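PDB 2NRH: type III pantothenate kinase from Campylobacter jejuni, which probably catalyses the ATP-dependent phosphorylation of pantothenate, the first step of coenzyme A biosynthesis, and works as a homodimer. Local coordinates for residues N59-F64 with L73-I78; A80-E85 with M199-K204; G108-P113 with Y159-D164; G153-I158 with G178-N183. The protein carries 2 engineered substitutions. All blocks are in the same frame, centred on the assembly; numbering follows the deposited sequence.

Interaction 1. Residues N59-F64 with L73-I78; sequences NLEPYF and LGIDRI
I75, in the first turn of helix 75-81, packs against E61 and F64 of the loop that follows strand 57-59. That helix start probably belongs to the pantothenate site of this ASKHA-type kinase, where G74 to R77 are predicted to bind substrate and D76 to be the proton acceptor. CG1 of I75 lies anti to the backbone N (chi1 -168°), and the branch carries CD1 over one face of the F64 ring. This is a CH-pi contact, with I75 CD1 4.1 Å from the F64 ring centroid and 29° off its normal. The methyl sits nearer one side of the ring, 3.7 Å from F64 CD2. Near F64 CD1, I78 CG2 comes in obliquely, at 3.6 Å. The extended chain of E61 crosses I75 at a slant, and E61 CD is 3.8 Å from I75 CB. Within the loop, N59 OD1 accepts from E61 N at 3.0 Å, which makes an Asx turn. The E61 N-H comes from above the carbonyl plane of the N59 amide. I75 also touches I41 of strand 38-42. F64 rests on I202 of helix 194-204, which L60 and Y63 also reach.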
loop_
_atom_site.group_PDB
_atom_site.type_symbol
_atom_site.label_atom_id
_atom_site.label_comp_id
_atom_site.label_asym_id
_atom_site.label_seq_id
_atom_site.Cartn_x
_atom_site.Cartn_y
_atom_site.Cartn_z
ATOM N N ASN B 59 10.322 27.506 17.072
ATOM C CA ASN B 59 10.058 26.073 16.990
ATOM C C ASN B 59 9.164 25.650 18.153
ATOM O O ASN B 59 9.478 25.914 19.329
ATOM C CB ASN B 59 11.389 25.317 16.963
ATOM C CG ASN B 59 11.243 23.835 16.640
ATOM O OD1 ASN B 59 10.163 23.305 16.424
ATOM N ND2 ASN B 59 12.359 23.152 16.660
ATOM N N LEU B 60 8.014 25.069 17.821
ATOM C CA LEU B 60 7.103 24.654 18.850
ATOM C C LEU B 60 7.391 23.251 19.348
ATOM O O LEU B 60 6.823 22.817 20.375
ATOM C CB LEU B 60 5.656 24.729 18.373
ATOM C CG LEU B 60 4.899 26.046 18.198
ATOM C CD1 LEU B 60 3.404 25.715 18.150
ATOM C CD2 LEU B 60 5.192 27.139 19.256
ATOM N N GLU B 61 8.209 22.511 18.590
ATOM C CA GLU B 61 8.439 21.097 18.925
ATOM C C GLU B 61 8.801 20.840 20.396
ATOM O O GLU B 61 8.254 19.918 20.990
ATOM C CB GLU B 61 9.484 20.462 18.009
ATOM C CG GLU B 61 9.882 19.041 18.366
ATOM C CD GLU B 61 10.492 18.318 17.141
ATOM O OE1 GLU B 61 10.719 19.011 16.131
ATOM O OE2 GLU B 61 10.774 17.094 17.196
ATOM N N PRO B 62 9.737 21.643 20.977
ATOM C CA PRO B 62 10.145 21.410 22.387
ATOM C C PRO B 62 9.025 21.529 23.409
ATOM O O PRO B 62 9.174 21.002 24.506
ATOM C CB PRO B 62 11.228 22.493 22.642
ATOM C CG PRO B 62 11.759 22.837 21.193
ATOM C CD PRO B 62 10.494 22.765 20.364
ATOM N N TYR B 63 7.922 22.187 23.065
ATOM C CA TYR B 63 6.806 22.400 23.992
ATOM C C TYR B 63 5.801 21.252 24.037
ATOM O O TYR B 63 4.962 21.171 24.957
ATOM C CB TYR B 63 6.106 23.726 23.683
ATOM C CG TYR B 63 7.035 24.902 23.838
ATOM C CD1 TYR B 63 7.183 25.526 25.078
ATOM C CD2 TYR B 63 7.811 25.375 22.760
ATOM C CE1 TYR B 63 8.028 26.590 25.246
ATOM C CE2 TYR B 63 8.682 26.439 22.921
ATOM C CZ TYR B 63 8.773 27.047 24.178
ATOM O OH TYR B 63 9.632 28.117 24.403
ATOM N N PHE B 64 5.892 20.353 23.054
ATOM C CA PHE B 64 4.942 19.247 22.951
ATOM C C PHE B 64 5.253 18.171 23.968
ATOM O O PHE B 64 6.237 17.464 23.817
ATOM C CB PHE B 64 4.948 18.654 21.523
ATOM C CG PHE B 64 4.000 19.357 20.563
ATOM C CD1 PHE B 64 2.658 18.995 20.497
ATOM C CD2 PHE B 64 4.452 20.378 19.764
ATOM C CE1 PHE B 64 1.806 19.646 19.658
ATOM C CE2 PHE B 64 3.598 21.059 18.925
ATOM C CZ PHE B 64 2.279 20.689 18.858
ATOM N N LEU B 73 8.934 9.354 16.856
ATOM C CA LEU B 73 7.618 9.778 16.328
ATOM C C LEU B 73 7.682 11.194 15.693
ATOM O O LEU B 73 8.300 12.110 16.269
ATOM C CB LEU B 73 6.590 9.722 17.449
ATOM C CG LEU B 73 5.129 9.997 17.060
ATOM C CD1 LEU B 73 4.628 9.110 15.868
ATOM C CD2 LEU B 73 4.291 9.793 18.295
ATOM N N GLY B 74 7.113 11.378 14.499
ATOM C CA GLY B 74 7.210 12.663 13.806
ATOM C C GLY B 74 6.401 13.723 14.531
ATOM O O GLY B 74 5.295 13.464 15.039
ATOM N N ILE B 75 6.959 14.922 14.607
ATOM C CA ILE B 75 6.262 16.058 15.264
ATOM C C ILE B 75 4.932 16.357 14.593
ATOM O O ILE B 75 3.971 16.861 15.210
ATOM C CB ILE B 75 7.207 17.335 15.392
ATOM C CG1 ILE B 75 6.569 18.379 16.327
ATOM C CG2 ILE B 75 7.513 17.975 14.037
ATOM C CD1 ILE B 75 5.843 17.772 17.535
ATOM N N ASP B 76 4.865 16.072 13.306
ATOM C CA ASP B 76 3.574 16.239 12.609
ATOM C C ASP B 76 2.449 15.329 13.123
ATOM O O ASP B 76 1.309 15.749 13.272
ATOM C CB ASP B 76 3.753 16.100 11.100
ATOM C CG ASP B 76 4.342 14.768 10.693
ATOM O OD1 ASP B 76 5.059 14.047 11.478
ATOM O OD2 ASP B 76 4.091 14.432 9.524
ATOM N N ARG B 77 2.771 14.065 13.371
ATOM C CA ARG B 77 1.828 13.112 13.984
ATOM C C ARG B 77 1.523 13.494 15.442
ATOM O O ARG B 77 0.376 13.436 15.862
ATOM C CB ARG B 77 2.404 11.705 13.884
ATOM C CG ARG B 77 2.547 11.307 12.423
ATOM C CD ARG B 77 3.324 10.005 12.206
ATOM N NE ARG B 77 2.710 8.821 12.767
ATOM C CZ ARG B 77 3.316 7.642 12.877
ATOM N NH1 ARG B 77 4.527 7.446 12.386
ATOM N NH2 ARG B 77 2.676 6.620 13.404
ATOM N N ILE B 78 2.540 13.884 16.205
ATOM C CA ILE B 78 2.315 14.350 17.552
ATOM C C ILE B 78 1.279 15.503 17.572
ATOM O O ILE B 78 0.277 15.421 18.277
ATOM C CB ILE B 78 3.652 14.745 18.272
ATOM C CG1 ILE B 78 4.439 13.493 18.619
ATOM C CG2 ILE B 78 3.359 15.561 19.555
ATOM C CD1 ILE B 78 5.881 13.692 19.025
#

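Interaction 2. Residues A80-E85 with M199-K204; sequences ACYTIE and MKKIIK
K201 of helix 194-204 reaches over the ring of Y82, in the type I beta turn C81-I84. The contact joins the C-terminal helix to the segment leading into strand 87-92, within the ASKHA-type fold of this kinase. The same ammonium group makes two electrostatic interactions. The first is a cation-pi contact: K201 NZ stands 4.4 Å from the Y82 ring centroid, only 12° off the ring normal. The second is a hydrogen bond from K201 NZ to Y82 O, 3.2 Å long, with the donor tilted 27° from the carbonyl plane. Ring and carbonyl of one residue thus both hold the lysine end. The positive charge would be expected to polarise both.

The apolar part of the contact comes from the lysine chain itself. It leaves its helix with CG anti to the backbone N (chi1 179°) and crosses the ring at about a right angle. K201 CE comes within 3.6 Å of Y82 CE2. I202 also approaches the Y82 ring obliquely with CD1, but the modelled approach is too close to be reliable. The Y82 ring also makes an edge-to-face pair with F64. T83 completes the contact at the margin: its methyl CG2 lies alongside the lysine chain, 4.2 Å from K201 CD.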
loop_
_atom_site.group_PDB
_atom_site.type_symbol
_atom_site.label_atom_id
_atom_site.label_comp_id
_atom_site.label_asym_id
_atom_site.label_seq_id
_atom_site.Cartn_x
_atom_site.Cartn_y
_atom_site.Cartn_z
ATOM N N ALA B 80 -0.943 16.384 15.444
ATOM C CA ALA B 80 -2.318 15.993 15.027
ATOM C C ALA B 80 -3.032 15.163 16.071
ATOM O O ALA B 80 -4.274 15.160 16.100
ATOM C CB ALA B 80 -2.327 15.243 13.714
ATOM N N CYS B 81 -2.268 14.417 16.869
ATOM C CA CYS B 81 -2.843 13.658 17.990
ATOM C C CYS B 81 -3.121 14.521 19.217
ATOM O O CYS B 81 -3.811 14.106 20.140
ATOM C CB CYS B 81 -1.935 12.498 18.403
ATOM S SG CYS B 81 -1.921 11.204 17.171
ATOM N N TYR B 82 -2.527 15.692 19.241
ATOM C CA TYR B 82 -2.374 16.415 20.469
ATOM C C TYR B 82 -3.707 16.898 21.087
ATOM O O TYR B 82 -3.801 16.964 22.317
ATOM C CB TYR B 82 -1.477 17.624 20.246
ATOM C CG TYR B 82 -0.812 18.118 21.507
ATOM C CD1 TYR B 82 -0.092 17.241 22.320
ATOM C CD2 TYR B 82 -0.892 19.451 21.891
ATOM C CE1 TYR B 82 0.525 17.662 23.455
ATOM C CE2 TYR B 82 -0.247 19.885 23.050
ATOM C CZ TYR B 82 0.458 18.974 23.805
ATOM O OH TYR B 82 1.132 19.366 24.926
ATOM N N THR B 83 -4.699 17.302 20.272
ATOM C CA THR B 83 -5.964 17.818 20.861
ATOM C C THR B 83 -6.966 16.666 21.118
ATOM O O THR B 83 -8.120 16.887 21.470
ATOM C CB THR B 83 -6.621 18.866 19.998
ATOM O OG1 THR B 83 -6.849 18.313 18.702
ATOM C CG2 THR B 83 -5.759 20.054 19.878
ATOM N N ILE B 84 -6.490 15.438 20.941
ATOM C CA ILE B 84 -7.327 14.233 21.049
ATOM C C ILE B 84 -6.991 13.428 22.306
ATOM O O ILE B 84 -5.836 13.156 22.589
ATOM C CB ILE B 84 -7.288 13.418 19.680
ATOM C CG1 ILE B 84 -8.126 14.202 18.648
ATOM C CG2 ILE B 84 -7.845 11.993 19.803
ATOM C CD1 ILE B 84 -7.477 14.416 17.376
ATOM N N GLU B 85 -8.033 13.100 23.066
ATOM C CA GLU B 85 -7.941 12.363 24.331
ATOM C C GLU B 85 -8.073 10.890 24.088
ATOM O O GLU B 85 -7.419 10.102 24.730
ATOM C CB GLU B 85 -9.051 12.823 25.304
ATOM C CG GLU B 85 -8.749 14.194 26.087
ATOM C CD GLU B 85 -10.039 14.982 26.562
ATOM O OE1 GLU B 85 -11.183 14.414 26.677
ATOM O OE2 GLU B 85 -9.895 16.205 26.794
ATOM N N MET B 199 -0.895 22.746 17.400
ATOM C CA MET B 199 -0.064 23.964 17.520
ATOM C C MET B 199 -0.764 25.118 18.286
ATOM O O MET B 199 -0.147 25.799 19.098
ATOM C CB MET B 199 0.407 24.430 16.154
ATOM C CG MET B 199 1.183 23.367 15.322
ATOM S SD MET B 199 1.583 23.982 13.656
ATOM C CE MET B 199 2.787 25.095 14.117
ATOM N N LYS B 200 -2.049 25.336 18.010
ATOM C CA LYS B 200 -2.837 26.342 18.709
ATOM C C LYS B 200 -2.819 26.034 20.204
ATOM O O LYS B 200 -2.582 26.925 21.020
ATOM C CB LYS B 200 -4.298 26.338 18.199
ATOM C CG LYS B 200 -4.803 27.721 17.809
ATOM C CD LYS B 200 -5.347 27.728 16.381
ATOM C CE LYS B 200 -5.420 29.162 15.784
ATOM N NZ LYS B 200 -6.497 29.314 14.707
ATOM N N LYS B 201 -3.057 24.764 20.545
ATOM C CA LYS B 201 -3.057 24.298 21.931
ATOM C C LYS B 201 -1.740 24.529 22.601
ATOM O O LYS B 201 -1.720 24.910 23.774
ATOM C CB LYS B 201 -3.456 22.830 22.046
ATOM C CG LYS B 201 -3.440 22.274 23.488
ATOM C CD LYS B 201 -4.074 20.864 23.613
ATOM C CE LYS B 201 -3.380 20.012 24.775
ATOM N NZ LYS B 201 -3.915 18.596 25.039
ATOM N N ILE B 202 -0.633 24.318 21.894
ATOM C CA ILE B 202 0.677 24.568 22.528
ATOM C C ILE B 202 0.840 26.015 22.987
ATOM O O ILE B 202 1.455 26.282 24.032
ATOM C CB ILE B 202 1.874 24.173 21.626
ATOM C CG1 ILE B 202 2.135 22.665 21.727
ATOM C CG2 ILE B 202 3.149 25.039 21.927
ATOM C CD1 ILE B 202 1.921 22.061 23.055
ATOM N N ILE B 203 0.285 26.926 22.193
ATOM C CA ILE B 203 0.433 28.350 22.407
ATOM C C ILE B 203 -0.466 28.805 23.536
ATOM O O ILE B 203 -0.084 29.676 24.308
ATOM C CB ILE B 203 0.179 29.131 21.119
ATOM C CG1 ILE B 203 1.356 28.930 20.174
ATOM C CG2 ILE B 203 0.120 30.622 21.374
ATOM C CD1 ILE B 203 0.998 28.819 18.727
ATOM N N LYS B 204 -1.638 28.186 23.662
ATOM C CA LYS B 204 -2.560 28.536 24.726
ATOM C C LYS B 204 -2.071 27.996 26.061
ATOM O O LYS B 204 -2.614 28.361 27.105
ATOM C CB LYS B 204 -3.999 28.070 24.423
ATOM C CG LYS B 204 -4.261 26.563 24.624
ATOM C CD LYS B 204 -5.746 26.202 24.955
ATOM C CE LYS B 204 -5.929 25.977 26.486
ATOM N NZ LYS B 204 -5.484 24.585 26.932
#

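Interaction 3. Residues G108-P113 with Y159-D164; sequences GGFILP and YLLIKD
L161 of helix 146-165 points its side chain at F110 and L112 of strand 105-113. This is helix-on-sheet packing in an ASKHA-type domain. The strand is the outermost of its sheet within the chain, next to strand 95-102. F110 and L112 are two residues apart, so their side chains leave the same face of the strand and both head for the helix. L161 reaches both with its two methyl branches. CD2 goes to the phenylalanine and CD1 to the leucine.

The leucine and the F110 ring meet at a slant. The approach is oblique to the ring. The ring stands between the backbone N and the carbonyl carbon (chi1 56°), a position that carries its CE1 and CZ toward the helix. F110 CE1 touches L161 twice, at 3.9 Å from CD2 and 3.9 Å from CB. F110 CZ lies 4.0 Å from the backbone O of L161, so the ring also reaches the helix backbone. All three side chains are buried, and the contact across the two segments is apolar.

The second subunit closes round this contact. Its Y152 ring meets F110 with the planes at about 50°, its G153 packs on L112, and its G157 packs on L161. The strand and helix therefore contribute to the dimer interface as well as to the core of their own chain. At the other branch of L161, both methyls of L112 meet a single methyl: L161 CD1 lies 3.8 Å from L112 CD1 and 3.9 Å from L112 CD2.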
loop_
_atom_site.group_PDB
_atom_site.type_symbol
_atom_site.label_atom_id
_atom_site.label_comp_id
_atom_site.label_asym_id
_atom_site.label_seq_id
_atom_site.Cartn_x
_atom_site.Cartn_y
_atom_site.Cartn_z
ATOM N N GLY B 108 0.577 3.570 19.886
ATOM C CA GLY B 108 1.222 2.950 18.737
ATOM C C GLY B 108 0.578 3.513 17.505
ATOM O O GLY B 108 -0.355 4.298 17.604
ATOM N N GLY B 109 1.111 3.169 16.353
ATOM C CA GLY B 109 0.590 3.715 15.097
ATOM C C GLY B 109 1.258 3.025 13.922
ATOM O O GLY B 109 2.246 2.263 14.098
ATOM N N PHE B 110 0.746 3.276 12.723
ATOM C CA PHE B 110 1.364 2.671 11.537
ATOM C C PHE B 110 1.180 3.478 10.279
ATOM O O PHE B 110 0.409 4.439 10.252
ATOM C CB PHE B 110 0.906 1.237 11.313
ATOM C CG PHE B 110 -0.575 1.088 11.197
ATOM C CD1 PHE B 110 -1.169 0.951 9.925
ATOM C CD2 PHE B 110 -1.385 1.065 12.354
ATOM C CE1 PHE B 110 -2.564 0.819 9.799
ATOM C CE2 PHE B 110 -2.786 0.900 12.248
ATOM C CZ PHE B 110 -3.398 0.785 10.972
ATOM N N ILE B 111 1.883 3.031 9.240
ATOM C CA ILE B 111 2.088 3.832 8.032
ATOM C C ILE B 111 1.762 3.038 6.773
ATOM O O ILE B 111 2.054 1.791 6.603
ATOM C CB ILE B 111 3.572 4.425 7.940
ATOM C CG1 ILE B 111 3.977 5.101 9.241
ATOM C CG2 ILE B 111 3.765 5.354 6.716
ATOM C CD1 ILE B 111 5.450 5.280 9.341
ATOM N N LEU B 112 1.164 3.769 5.872
ATOM C CA LEU B 112 0.789 3.194 4.580
ATOM C C LEU B 112 1.294 4.109 3.476
ATOM O O LEU B 112 1.428 5.317 3.697
ATOM C CB LEU B 112 -0.743 3.154 4.580
ATOM C CG LEU B 112 -1.613 1.911 4.831
ATOM C CD1 LEU B 112 -0.982 0.944 5.675
ATOM C CD2 LEU B 112 -3.002 2.254 5.352
ATOM N N PRO B 113 1.467 3.602 2.254
ATOM C CA PRO B 113 1.691 4.675 1.248
ATOM C C PRO B 113 0.477 5.604 1.098
ATOM O O PRO B 113 -0.684 5.176 1.327
ATOM C CB PRO B 113 1.934 3.898 -0.085
ATOM C CG PRO B 113 2.243 2.481 0.319
ATOM C CD PRO B 113 1.368 2.287 1.603
ATOM N N TYR B 159 -9.467 1.031 4.247
ATOM C CA TYR B 159 -10.704 0.908 4.999
ATOM C C TYR B 159 -10.605 -0.174 6.092
ATOM O O TYR B 159 -10.948 0.069 7.218
ATOM C CB TYR B 159 -11.922 0.643 4.075
ATOM C CG TYR B 159 -13.188 0.369 4.873
ATOM C CD1 TYR B 159 -13.990 1.423 5.329
ATOM C CD2 TYR B 159 -13.553 -0.941 5.235
ATOM C CE1 TYR B 159 -15.151 1.183 6.098
ATOM C CE2 TYR B 159 -14.695 -1.188 6.023
ATOM C CZ TYR B 159 -15.487 -0.119 6.439
ATOM O OH TYR B 159 -16.644 -0.353 7.175
ATOM N N LEU B 160 -10.126 -1.362 5.763
ATOM C CA LEU B 160 -10.064 -2.410 6.770
ATOM C C LEU B 160 -9.016 -2.187 7.837
ATOM O O LEU B 160 -9.296 -2.452 9.016
ATOM C CB LEU B 160 -9.905 -3.807 6.153
ATOM C CG LEU B 160 -10.997 -4.379 5.232
ATOM C CD1 LEU B 160 -10.503 -5.635 4.558
ATOM C CD2 LEU B 160 -12.262 -4.633 6.043
ATOM N N LEU B 161 -7.819 -1.714 7.461
ATOM C CA LEU B 161 -6.836 -1.335 8.480
ATOM C C LEU B 161 -7.381 -0.302 9.430
ATOM O O LEU B 161 -7.183 -0.418 10.637
ATOM C CB LEU B 161 -5.517 -0.836 7.895
ATOM C CG LEU B 161 -4.661 -1.987 7.419
ATOM C CD1 LEU B 161 -3.812 -1.470 6.281
ATOM C CD2 LEU B 161 -3.828 -2.615 8.583
ATOM N N ILE B 162 -8.063 0.707 8.927
ATOM C CA ILE B 162 -8.558 1.694 9.855
ATOM C C ILE B 162 -9.710 1.197 10.746
ATOM O O ILE B 162 -9.793 1.600 11.905
ATOM C CB ILE B 162 -8.981 2.961 9.177
ATOM C CG1 ILE B 162 -7.755 3.698 8.618
ATOM C CG2 ILE B 162 -9.811 3.812 10.142
ATOM C CD1 ILE B 162 -8.139 4.656 7.511
ATOM N N LYS B 163 -10.566 0.331 10.192
ATOM C CA LYS B 163 -11.695 -0.249 10.912
ATOM C C LYS B 163 -11.188 -1.102 12.066
ATOM O O LYS B 163 -11.683 -1.028 13.173
ATOM C CB LYS B 163 -12.582 -1.113 9.987
ATOM C CG LYS B 163 -14.074 -1.104 10.385
ATOM C CD LYS B 163 -14.734 -2.461 10.276
ATOM C CE LYS B 163 -15.264 -2.741 8.877
ATOM N NZ LYS B 163 -16.775 -2.844 8.823
ATOM N N ASP B 164 -10.184 -1.896 11.778
ATOM C CA ASP B 164 -9.595 -2.769 12.754
ATOM C C ASP B 164 -8.920 -1.981 13.898
ATOM O O ASP B 164 -8.997 -2.384 15.057
ATOM C CB ASP B 164 -8.574 -3.649 12.034
ATOM C CG ASP B 164 -7.858 -4.565 12.946
ATOM O OD1 ASP B 164 -8.460 -5.557 13.396
ATOM O OD2 ASP B 164 -6.676 -4.321 13.210
#

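Interaction 4. Residues G153-I158 with G178-N183; sequences GVFKGI and GQFLAN
F180 turns its CG anti to the backbone N (chi1 169°), while F155 sets its CG beside the backbone N (chi1 -60°). With these torsions the two rings meet in a T-shaped (edge-to-face) pair. The edge of F180 is directed at the face of F155, the centroids are 4.9 Å apart and the planes stand at 69°. F180 CZ sits 3.7 Å above the F155 plane, over its centre, and all six ring carbons of F155 lie 3.8 to 4.2 Å from it. F180 CE2 follows beside it, 3.9 Å from F155 CE1. Beside the rings the packing is aliphatic: I158 is about a turn past F155, and L181 directly follows F180. I158 CG2 fits against the fork of L181, 4.0 Å from both L181 CD1 and L181 CD2, and the two side chains cross at about a right angle.

K156, on the same stretch of helix 146-165, forms a salt bridge with D164 of the second subunit. The contact is apolar helix-helix packing that joins the long helix 146-165 to the short helix 178-182. I115 of helix 115-125 touches both phenylalanines. L181 and A182 lie against F173 of strand 171-174, which ties the short helix to the sheet.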
loop_
_atom_site.group_PDB
_atom_site.type_symbol
_atom_site.label_atom_id
_atom_site.label_comp_id
_atom_site.label_asym_id
_atom_site.label_seq_id
_atom_site.Cartn_x
_atom_site.Cartn_y
_atom_site.Cartn_z
ATOM N N GLY B 153 -8.268 -2.672 -4.215
ATOM C CA GLY B 153 -7.105 -3.128 -3.493
ATOM C C GLY B 153 -6.662 -2.024 -2.537
ATOM O O GLY B 153 -6.531 -2.250 -1.352
ATOM N N VAL B 154 -6.483 -0.835 -3.078
ATOM C CA VAL B 154 -6.020 0.309 -2.341
ATOM C C VAL B 154 -7.057 0.703 -1.317
ATOM O O VAL B 154 -6.767 0.678 -0.098
ATOM C CB VAL B 154 -5.647 1.499 -3.302
ATOM C CG1 VAL B 154 -5.423 2.817 -2.569
ATOM C CG2 VAL B 154 -4.447 1.129 -4.113
ATOM N N PHE B 155 -8.244 1.083 -1.778
ATOM C CA PHE B 155 -9.146 1.751 -0.863
ATOM C C PHE B 155 -9.680 0.822 0.230
ATOM O O PHE B 155 -9.886 1.246 1.377
ATOM C CB PHE B 155 -10.296 2.456 -1.577
ATOM C CG PHE B 155 -9.868 3.514 -2.551
ATOM C CD1 PHE B 155 -8.680 4.212 -2.382
ATOM C CD2 PHE B 155 -10.686 3.823 -3.650
ATOM C CE1 PHE B 155 -8.284 5.193 -3.308
ATOM C CE2 PHE B 155 -10.313 4.798 -4.583
ATOM C CZ PHE B 155 -9.101 5.496 -4.410
ATOM N N LYS B 156 -9.907 -0.440 -0.116
ATOM C CA LYS B 156 -10.408 -1.377 0.882
ATOM C C LYS B 156 -9.382 -1.806 1.888
ATOM O O LYS B 156 -9.751 -2.065 3.046
ATOM C CB LYS B 156 -11.075 -2.618 0.276
ATOM C CG LYS B 156 -12.345 -2.939 1.097
ATOM C CD LYS B 156 -12.702 -4.375 1.209
ATOM C CE LYS B 156 -14.054 -4.453 1.898
ATOM N NZ LYS B 156 -14.648 -5.845 1.742
ATOM N N GLY B 157 -8.126 -1.920 1.440
ATOM C CA GLY B 157 -6.990 -2.139 2.305
ATOM C C GLY B 157 -6.871 -1.090 3.403
ATOM O O GLY B 157 -6.648 -1.435 4.563
ATOM N N ILE B 158 -7.010 0.181 3.039
ATOM C CA ILE B 158 -7.043 1.296 4.001
ATOM C C ILE B 158 -8.305 1.268 4.859
ATOM O O ILE B 158 -8.231 1.521 6.046
ATOM C CB ILE B 158 -6.975 2.720 3.295
ATOM C CG1 ILE B 158 -5.700 2.900 2.483
ATOM C CG2 ILE B 158 -6.975 3.819 4.277
ATOM C CD1 ILE B 158 -5.846 3.980 1.478
ATOM N N GLY B 178 -8.053 13.098 3.441
ATOM C CA GLY B 178 -8.735 12.704 4.684
ATOM C C GLY B 178 -10.265 12.635 4.560
ATOM O O GLY B 178 -10.878 11.654 5.039
ATOM N N GLN B 179 -10.862 13.643 3.886
ATOM C CA GLN B 179 -12.342 13.731 3.722
ATOM C C GLN B 179 -12.896 12.509 2.960
ATOM O O GLN B 179 -13.860 11.842 3.403
ATOM C CB GLN B 179 -12.801 15.065 3.077
ATOM C CG GLN B 179 -14.371 15.204 2.981
ATOM C CD GLN B 179 -15.081 15.104 4.339
ATOM O OE1 GLN B 179 -15.108 16.057 5.089
ATOM N NE2 GLN B 179 -15.642 13.936 4.655
ATOM N N PHE B 180 -12.220 12.196 1.855
ATOM C CA PHE B 180 -12.480 11.005 1.096
ATOM C C PHE B 180 -12.483 9.718 1.948
ATOM O O PHE B 180 -13.432 8.901 1.898
ATOM C CB PHE B 180 -11.486 10.924 -0.028
ATOM C CG PHE B 180 -11.505 9.627 -0.714
ATOM C CD1 PHE B 180 -12.595 9.260 -1.499
ATOM C CD2 PHE B 180 -10.450 8.751 -0.583
ATOM C CE1 PHE B 180 -12.602 8.050 -2.126
ATOM C CE2 PHE B 180 -10.497 7.559 -1.185
ATOM C CZ PHE B 180 -11.557 7.213 -1.963
ATOM N N LEU B 181 -11.451 9.544 2.767
ATOM C CA LEU B 181 -11.389 8.355 3.638
ATOM C C LEU B 181 -12.435 8.400 4.764
ATOM O O LEU B 181 -13.045 7.388 5.071
ATOM C CB LEU B 181 -10.000 8.176 4.213
ATOM C CG LEU B 181 -8.912 7.842 3.176
ATOM C CD1 LEU B 181 -7.621 7.757 3.945
ATOM C CD2 LEU B 181 -9.209 6.516 2.399
ATOM N N ALA B 182 -12.659 9.587 5.333
ATOM C CA ALA B 182 -13.651 9.770 6.389
ATOM C C ALA B 182 -15.068 9.269 5.950
ATOM O O ALA B 182 -15.728 8.505 6.679
ATOM C CB ALA B 182 -13.680 11.206 6.787
ATOM N N ASN B 183 -15.484 9.652 4.735
ATOM C CA ASN B 183 -16.773 9.283 4.157
ATOM C C ASN B 183 -17.071 7.805 4.182
ATOM O O ASN B 183 -18.224 7.442 4.153
ATOM C CB ASN B 183 -16.975 9.886 2.771
ATOM C CG ASN B 183 -16.954 11.390 2.803
ATOM O OD1 ASN B 183 -17.075 11.967 3.869
ATOM N ND2 ASN B 183 -16.742 12.043 1.655
#

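How the interactions relate
Interactions 1 and 2 adjoin, with centres about 10 Å apart, and share helix 75-81. F64 CZ is 3.5 Å from I202 CG1, and F64 CE1 is 3.5 Å from Y82 CD2. Interactions 3 and 4 form a second pair, also with centres about 10 Å apart, on helix 146-165. There L112 CD2 meets I158 CG1 at 4.0 Å, and both contacts touch the second subunit. Interactions 1 and 4 lie on opposite sides of the chain's centre, with centres about 26 Å apart. R77, predicted to bind substrate, connects the two pairs by packing: R77 NH1 is 3.8 Å from I111 CD1 of interaction 3. R77 also forms a salt bridge with D99 and a hydrogen bond with Y70, another predicted substrate-binding residue.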